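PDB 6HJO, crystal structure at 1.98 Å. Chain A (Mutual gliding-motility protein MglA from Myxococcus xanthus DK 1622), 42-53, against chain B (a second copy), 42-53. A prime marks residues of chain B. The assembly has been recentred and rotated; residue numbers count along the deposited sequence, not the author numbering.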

ATOM      1  N   GLY A  42      11.171   6.800  -6.438  1.00 33.49           N
ATOM      2  CA  GLY A  42      10.246   6.981  -5.336  1.00 32.73           C
ATOM      3  C   GLY A  42      10.623   6.000  -4.242  1.00 34.14           C
ATOM      4  O   GLY A  42      11.694   5.380  -4.303  1.00 32.57           O
ATOM      5  N   LYS A  43       9.742   5.821  -3.250  1.00 29.43           N
ATOM      6  CA  LYS A  43      10.020   4.897  -2.143  1.00 28.65           C
ATOM      7  C   LYS A  43       9.776   3.435  -2.547  1.00 30.53           C
ATOM      8  O   LYS A  43       8.991   3.175  -3.470  1.00 28.77           O
ATOM      9  CB  LYS A  43       9.149   5.259  -0.929  1.00 31.64           C
ATOM     10  CG  LYS A  43       9.483   6.606  -0.325  1.00 34.69           C
ATOM     11  CD  LYS A  43       8.419   7.037   0.665  1.00 39.11           C
ATOM     12  CE  LYS A  43       8.740   8.379   1.278  1.00 44.79           C
ATOM     13  NZ  LYS A  43       7.779   8.688   2.356  1.00 46.33           N
ATOM     14  N   LEU A  44      10.459   2.491  -1.863  1.00 27.05           N
ATOM     15  CA  LEU A  44      10.271   1.046  -2.058  1.00 25.63           C
ATOM     16  C   LEU A  44       9.108   0.701  -1.114  1.00 31.38           C
ATOM     17  O   LEU A  44       9.250   0.805   0.105  1.00 29.08           O
ATOM     18  CB  LEU A  44      11.532   0.245  -1.706  1.00 24.65           C
ATOM     19  CG  LEU A  44      11.456  -1.289  -1.941  1.00 27.48           C
ATOM     20  CD1 LEU A  44      11.057  -1.639  -3.387  1.00 26.35           C
ATOM     21  CD2 LEU A  44      12.790  -1.979  -1.591  1.00 26.94           C
ATOM     22  N   ILE A  45       7.940   0.385  -1.690  1.00 29.40           N
ATOM     23  CA  ILE A  45       6.723   0.162  -0.910  1.00 29.46           C
ATOM     24  C   ILE A  45       6.365  -1.294  -0.805  1.00 32.24           C
ATOM     25  O   ILE A  45       6.227  -1.978  -1.818  1.00 29.19           O
ATOM     26  CB  ILE A  45       5.524   1.016  -1.411  1.00 33.03           C
ATOM     27  CG1 ILE A  45       5.875   2.534  -1.382  1.00 34.63           C
ATOM     28  CG2 ILE A  45       4.257   0.719  -0.563  1.00 35.19           C
ATOM     29  CD1 ILE A  45       4.889   3.477  -2.068  1.00 39.22           C
ATOM     30  N   SER A  46       6.152  -1.732   0.441  1.00 29.40           N
ATOM     31  CA  SER A  46       5.708  -3.068   0.794  1.00 30.34           C
ATOM     32  C   SER A  46       4.262  -2.910   1.277  1.00 34.99           C
ATOM     33  O   SER A  46       3.954  -2.076   2.133  1.00 34.19           O
ATOM     34  CB  SER A  46       6.597  -3.642   1.892  1.00 35.69           C
ATOM     35  OG  SER A  46       6.184  -4.938   2.280  1.00 52.22           O
ATOM     36  N   LEU A  47       3.373  -3.661   0.668  1.00 32.47           N
ATOM     37  CA  LEU A  47       1.954  -3.624   0.968  1.00 34.39           C
ATOM     38  C   LEU A  47       1.532  -5.010   1.456  1.00 38.33           C
ATOM     39  O   LEU A  47       1.892  -6.019   0.840  1.00 34.20           O
ATOM     40  CB  LEU A  47       1.225  -3.234  -0.333  1.00 35.24           C
ATOM     41  CG  LEU A  47      -0.278  -3.106  -0.349  1.00 44.43           C
ATOM     42  CD1 LEU A  47      -0.698  -2.018  -1.320  1.00 45.54           C
ATOM     43  CD2 LEU A  47      -0.951  -4.428  -0.741  1.00 50.05           C
ATOM     44  N   SER A  48       0.783  -5.067   2.567  1.00 37.30           N
ATOM     45  CA  SER A  48       0.287  -6.346   3.057  1.00 38.06           C
ATOM     46  C   SER A  48      -1.126  -6.268   3.613  1.00 42.99           C
ATOM     47  O   SER A  48      -1.521  -5.266   4.215  1.00 41.70           O
ATOM     48  CB  SER A  48       1.259  -6.985   4.050  1.00 42.60           C
ATOM     49  OG  SER A  48       1.115  -6.496   5.369  1.00 50.98           O
ATOM     50  N   THR A  49      -1.896  -7.331   3.350  1.00 43.21           N
ATOM     51  CA  THR A  49      -3.264  -7.590   3.822  1.00 46.69           C
ATOM     52  C   THR A  49      -3.227  -9.021   4.411  1.00 56.88           C
ATOM     53  O   THR A  49      -2.203  -9.707   4.280  1.00 56.95           O
ATOM     54  CB  THR A  49      -4.270  -7.530   2.649  1.00 53.07           C
ATOM     55  OG1 THR A  49      -3.895  -8.493   1.671  1.00 52.55           O
ATOM     56  CG2 THR A  49      -4.368  -6.166   1.990  1.00 52.39           C
ATOM     57  N   GLU A  50      -4.342  -9.489   4.995  1.00 58.85           N
ATOM     58  CA  GLU A  50      -4.488 -10.848   5.534  1.00 61.81           C
ATOM     59  C   GLU A  50      -4.404 -11.892   4.398  1.00 67.32           C
ATOM     60  O   GLU A  50      -3.883 -12.997   4.607  1.00 67.38           O
ATOM     61  CB  GLU A  50      -5.840 -10.978   6.266  1.00 66.60           C
ATOM     62  CG  GLU A  50      -6.007 -12.242   7.095  1.00 82.74           C
ATOM     63  CD  GLU A  50      -7.337 -12.343   7.818  1.00112.97           C
ATOM     64  OE1 GLU A  50      -8.260 -12.995   7.279  1.00112.49           O
ATOM     65  OE2 GLU A  50      -7.454 -11.768   8.924  1.00110.31           O
ATOM     66  N   THR A  51      -4.895 -11.522   3.196  1.00 63.53           N
ATOM     67  CA  THR A  51      -4.938 -12.396   2.026  1.00 62.32           C
ATOM     68  C   THR A  51      -3.724 -12.305   1.099  1.00 63.85           C
ATOM     69  O   THR A  51      -3.318 -13.331   0.558  1.00 63.78           O
ATOM     70  CB  THR A  51      -6.234 -12.176   1.215  1.00 68.73           C
ATOM     71  OG1 THR A  51      -6.278 -10.842   0.704  1.00 65.23           O
ATOM     72  CG2 THR A  51      -7.506 -12.517   2.003  1.00 70.61           C
ATOM     73  N   ASP A  52      -3.178 -11.097   0.869  1.00 57.73           N
ATOM     74  CA  ASP A  52      -2.089 -10.910  -0.100  1.00 54.21           C
ATOM     75  C   ASP A  52      -0.952  -9.948   0.305  1.00 50.03           C
ATOM     76  O   ASP A  52      -1.032  -9.263   1.326  1.00 48.24           O
ATOM     77  CB  ASP A  52      -2.695 -10.451  -1.437  1.00 56.91           C
ATOM     78  CG  ASP A  52      -3.510  -9.178  -1.331  1.00 70.69           C
ATOM     79  OD1 ASP A  52      -4.704  -9.267  -0.973  1.00 73.25           O
ATOM     80  OD2 ASP A  52      -2.947  -8.096  -1.586  1.00 79.34           O
ATOM     81  N   ARG A  53       0.103  -9.906  -0.544  1.00 41.99           N
ATOM     82  CA  ARG A  53       1.295  -9.065  -0.398  1.00 39.35           C
ATOM     83  C   ARG A  53       1.711  -8.455  -1.741  1.00 39.02           C
ATOM     84  O   ARG A  53       1.548  -9.088  -2.786  1.00 38.09           O
ATOM     85  CB  ARG A  53       2.465  -9.892   0.148  1.00 41.28           C
ATOM     86  CG  ARG A  53       2.388 -10.179   1.644  1.00 53.59           C
ATOM     87  CD  ARG A  53       3.568 -11.023   2.096  1.00 58.36           C
ATOM     88  NE  ARG A  53       4.824 -10.277   2.007  1.00 62.95           N
ATOM     89  CZ  ARG A  53       6.034 -10.827   2.001  1.00 72.07           C
ATOM     90  NH1 ARG A  53       6.174 -12.148   2.091  1.00 51.70           N
ATOM     91  NH2 ARG A  53       7.115 -10.063   1.903  1.00 56.88           N
TER
ATOM     92  N   GLY B  42     -13.532  -2.799   1.757  1.00 38.37           N
ATOM     93  CA  GLY B  42     -12.390  -3.173   0.940  1.00 39.14           C
ATOM     94  C   GLY B  42     -11.407  -3.933   1.812  1.00 42.41           C
ATOM     95  O   GLY B  42     -11.749  -4.314   2.940  1.00 42.26           O
ATOM     96  N   LYS B  43     -10.175  -4.140   1.329  1.00 37.98           N
ATOM     97  CA  LYS B  43      -9.156  -4.838   2.118  1.00 37.22           C
ATOM     98  C   LYS B  43      -8.531  -3.927   3.188  1.00 40.09           C
ATOM     99  O   LYS B  43      -8.545  -2.689   3.044  1.00 38.10           O
ATOM    100  CB  LYS B  43      -8.062  -5.387   1.197  1.00 41.34           C
ATOM    101  CG  LYS B  43      -8.544  -6.500   0.283  1.00 45.44           C
ATOM    102  CD  LYS B  43      -7.459  -6.920  -0.665  1.00 51.68           C
ATOM    103  CE  LYS B  43      -7.918  -8.042  -1.563  1.00 56.38           C
ATOM    104  NZ  LYS B  43      -7.062  -8.151  -2.773  1.00 67.75           N
ATOM    105  N   LEU B  44      -8.004  -4.546   4.274  1.00 36.03           N
ATOM    106  CA  LEU B  44      -7.283  -3.845   5.345  1.00 33.83           C
ATOM    107  C   LEU B  44      -5.846  -3.791   4.855  1.00 40.11           C
ATOM    108  O   LEU B  44      -5.195  -4.839   4.730  1.00 40.86           O
ATOM    109  CB  LEU B  44      -7.367  -4.599   6.688  1.00 32.99           C
ATOM    110  CG  LEU B  44      -6.696  -3.912   7.905  1.00 34.90           C
ATOM    111  CD1 LEU B  44      -7.220  -2.459   8.120  1.00 32.65           C
ATOM    112  CD2 LEU B  44      -6.869  -4.746   9.158  1.00 35.96           C
ATOM    113  N   ILE B  45      -5.384  -2.588   4.480  1.00 36.15           N
ATOM    114  CA  ILE B  45      -4.066  -2.435   3.873  1.00 36.44           C
ATOM    115  C   ILE B  45      -3.056  -1.854   4.827  1.00 35.99           C
ATOM    116  O   ILE B  45      -3.267  -0.784   5.381  1.00 31.19           O
ATOM    117  CB  ILE B  45      -4.116  -1.649   2.528  1.00 40.41           C
ATOM    118  CG1 ILE B  45      -5.055  -2.356   1.514  1.00 42.62           C
ATOM    119  CG2 ILE B  45      -2.702  -1.483   1.944  1.00 41.11           C
ATOM    120  CD1 ILE B  45      -5.391  -1.585   0.230  1.00 53.61           C
ATOM    121  N   SER B  46      -1.931  -2.555   4.956  1.00 33.21           N
ATOM    122  CA  SER B  46      -0.773  -2.152   5.734  1.00 32.91           C
ATOM    123  C   SER B  46       0.299  -1.785   4.706  1.00 38.44           C
ATOM    124  O   SER B  46       0.608  -2.571   3.809  1.00 38.61           O
ATOM    125  CB  SER B  46      -0.301  -3.297   6.624  1.00 38.31           C
ATOM    126  OG  SER B  46       0.812  -2.910   7.407  1.00 46.02           O
ATOM    127  N   LEU B  47       0.802  -0.568   4.802  1.00 33.71           N
ATOM    128  CA  LEU B  47       1.789  -0.028   3.886  1.00 34.87           C
ATOM    129  C   LEU B  47       3.048   0.281   4.690  1.00 38.63           C
ATOM    130  O   LEU B  47       2.957   0.895   5.750  1.00 38.31           O
ATOM    131  CB  LEU B  47       1.189   1.247   3.265  1.00 34.76           C
ATOM    132  CG  LEU B  47       1.998   2.044   2.267  1.00 42.03           C
ATOM    133  CD1 LEU B  47       1.073   2.644   1.221  1.00 43.10           C
ATOM    134  CD2 LEU B  47       2.816   3.147   2.954  1.00 44.87           C
ATOM    135  N   SER B  48       4.210  -0.141   4.197  1.00 35.03           N
ATOM    136  CA  SER B  48       5.461   0.145   4.864  1.00 35.67           C
ATOM    137  C   SER B  48       6.601   0.453   3.899  1.00 42.45           C
ATOM    138  O   SER B  48       6.703  -0.138   2.819  1.00 43.48           O
ATOM    139  CB  SER B  48       5.842  -0.963   5.845  1.00 39.64           C
ATOM    140  OG  SER B  48       6.470  -2.074   5.228  1.00 45.71           O
ATOM    141  N   THR B  49       7.448   1.404   4.314  1.00 40.43           N
ATOM    142  CA  THR B  49       8.680   1.856   3.658  1.00 44.33           C
ATOM    143  C   THR B  49       9.748   1.854   4.768  1.00 53.22           C
ATOM    144  O   THR B  49       9.413   1.617   5.935  1.00 51.36           O
ATOM    145  CB  THR B  49       8.507   3.294   3.098  1.00 50.92           C
ATOM    146  OG1 THR B  49       8.162   4.166   4.170  1.00 51.90           O
ATOM    147  CG2 THR B  49       7.470   3.399   1.989  1.00 46.27           C
ATOM    148  N   GLU B  50      11.014   2.168   4.421  1.00 55.14           N
ATOM    149  CA  GLU B  50      12.132   2.279   5.370  1.00 57.07           C
ATOM    150  C   GLU B  50      11.893   3.443   6.357  1.00 60.95           C
ATOM    151  O   GLU B  50      12.282   3.353   7.523  1.00 60.99           O
ATOM    152  CB  GLU B  50      13.442   2.506   4.595  1.00 62.14           C
ATOM    153  CG  GLU B  50      14.711   2.368   5.418  1.00 76.58           C
ATOM    154  CD  GLU B  50      15.988   2.504   4.615  1.00101.13           C
ATOM    155  OE1 GLU B  50      16.573   1.457   4.257  1.00100.43           O
ATOM    156  OE2 GLU B  50      16.403   3.653   4.340  1.00 94.94           O
ATOM    157  N   THR B  51      11.237   4.518   5.880  1.00 56.77           N
ATOM    158  CA  THR B  51      10.967   5.733   6.646  1.00 55.52           C
ATOM    159  C   THR B  51       9.622   5.754   7.372  1.00 57.01           C
ATOM    160  O   THR B  51       9.560   6.262   8.494  1.00 57.71           O
ATOM    161  CB  THR B  51      11.105   6.998   5.756  1.00 60.59           C
ATOM    162  OG1 THR B  51      10.155   6.959   4.687  1.00 58.34           O
ATOM    163  CG2 THR B  51      12.516   7.200   5.215  1.00 59.42           C
ATOM    164  N   ASP B  52       8.541   5.251   6.740  1.00 50.27           N
ATOM    165  CA  ASP B  52       7.200   5.344   7.330  0.71 46.24           C
ATOM    166  C   ASP B  52       6.302   4.098   7.214  1.00 43.83           C
ATOM    167  O   ASP B  52       6.651   3.124   6.541  1.00 40.45           O
ATOM    168  CB  ASP B  52       6.476   6.555   6.723  1.00 48.29           C
ATOM    169  CG  ASP B  52       6.379   6.494   5.214  1.00 58.92           C
ATOM    170  OD1 ASP B  52       5.482   5.796   4.707  1.00 60.04           O
ATOM    171  OD2 ASP B  52       7.224   7.109   4.542  1.00 61.91           O
ATOM    172  N   ARG B  53       5.127   4.165   7.891  1.00 37.87           N
ATOM    173  CA  ARG B  53       4.096   3.127   7.949  1.00 36.54           C
ATOM    174  C   ARG B  53       2.688   3.734   7.868  1.00 38.86           C
ATOM    175  O   ARG B  53       2.441   4.811   8.414  1.00 37.59           O
ATOM    176  CB  ARG B  53       4.208   2.324   9.257  1.00 35.45           C
ATOM    177  CG  ARG B  53       5.351   1.315   9.281  1.00 49.80           C
ATOM    178  CD  ARG B  53       5.406   0.565  10.596  1.00 55.01           C
ATOM    179  NE  ARG B  53       4.252  -0.317  10.751  1.00 54.12           N
ATOM    180  CZ  ARG B  53       3.853  -0.837  11.905  1.00 66.62           C
ATOM    181  NH1 ARG B  53       4.518  -0.576  13.026  1.00 50.85           N
ATOM    182  NH2 ARG B  53       2.783  -1.619  11.951  1.00 52.24           N
TER
HETATM  183  O   HOH W   1      11.970   1.173   1.939  1.00 50.97           O
HETATM  184  O   HOH W   2       3.537  -3.462   4.612  1.00 38.08           O

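The two copies meet edge to edge through strand 45-48 of each chain. The strands run antiparallel, with 160° between their directions, and their axes approach to 4.8 Å. Leu47 faces Leu47′ at the centre, with their CA atoms 4.6 Å apart. Ser46 pairs with Ser48′ on one side of this centre, and Ser48 with Ser46′ on the other.

Four backbone hydrogen bonds join the strands. Ser46 N donates to Ser48′ O at 2.9 Å, and Ser48′ N returns a bond to Ser46 O at 2.8 Å. The second pair repeats the pattern: Ser48 N to Ser46′ O and Ser46′ N to Ser48 O, both 2.8 Å. The N-H groups and carbonyls of both serines in each chain are thus satisfied by the partner strand. Leu47 and Leu47′ form the non-hydrogen-bonded pair, so their backbone polar groups do not bond across the interface. Their CA atoms instead make close C-H...O contacts: Leu47 CA lies 3.3 Å from Ser46′ O, and Leu47′ CA lies 3.5 Å from Ser46 O.

Water 2 adds to the carbonyl bonding. It donates to Ser46 O at 2.9 Å and weakly to Ser46′ O at 3.2 Å. Its oxygen also makes a weak hydrogen bond with Ser48′ OG at 3.3 Å.

The leucines at 47 share one face of the sheet; the serines at 46 and 48 share the other. Apolar contacts flank the central pair. Ile45 CG2 is 3.9 Å from Leu47′ CG, and Leu47 CG is 3.7 Å from Ile45′ CG2. The methyl of each threonine at 49 also packs against the partner's isoleucine: Thr49′ CG2 is 3.8 Å from Ile45 CG1, and Thr49 CG2 is 3.9 Å from Ile45′ CG1.

A salt bridge lies toward each end. Lys43 NZ donates to Asp52′ OD2 at 2.8 Å. Lys43′ NZ donates to Asp52 OD1 at 3.2 Å, a longer version of the same pairing. Both lysines are extended, with chi2 to chi4 all t, which carries the ammonium to the carboxylate.

Each aspartate is also held within its own chain. Thr51 OG1 donates to Asp52 OD1 at 2.8 Å, so that oxygen accepts from both the threonine and Lys43′. Thr51′ OG1 does the same for Asp52′ OD2 at 2.9 Å. Asp52 N donates to Thr49 OG1 at 2.8 Å, and Thr49 N to Asp52 O at 2.9 Å. The second copy repeats both bonds.

Water 1 links the chains beyond the strand pairing. It accepts from Glu50′ N at 2.8 Å and donates weakly to Leu44 O at 3.3 Å.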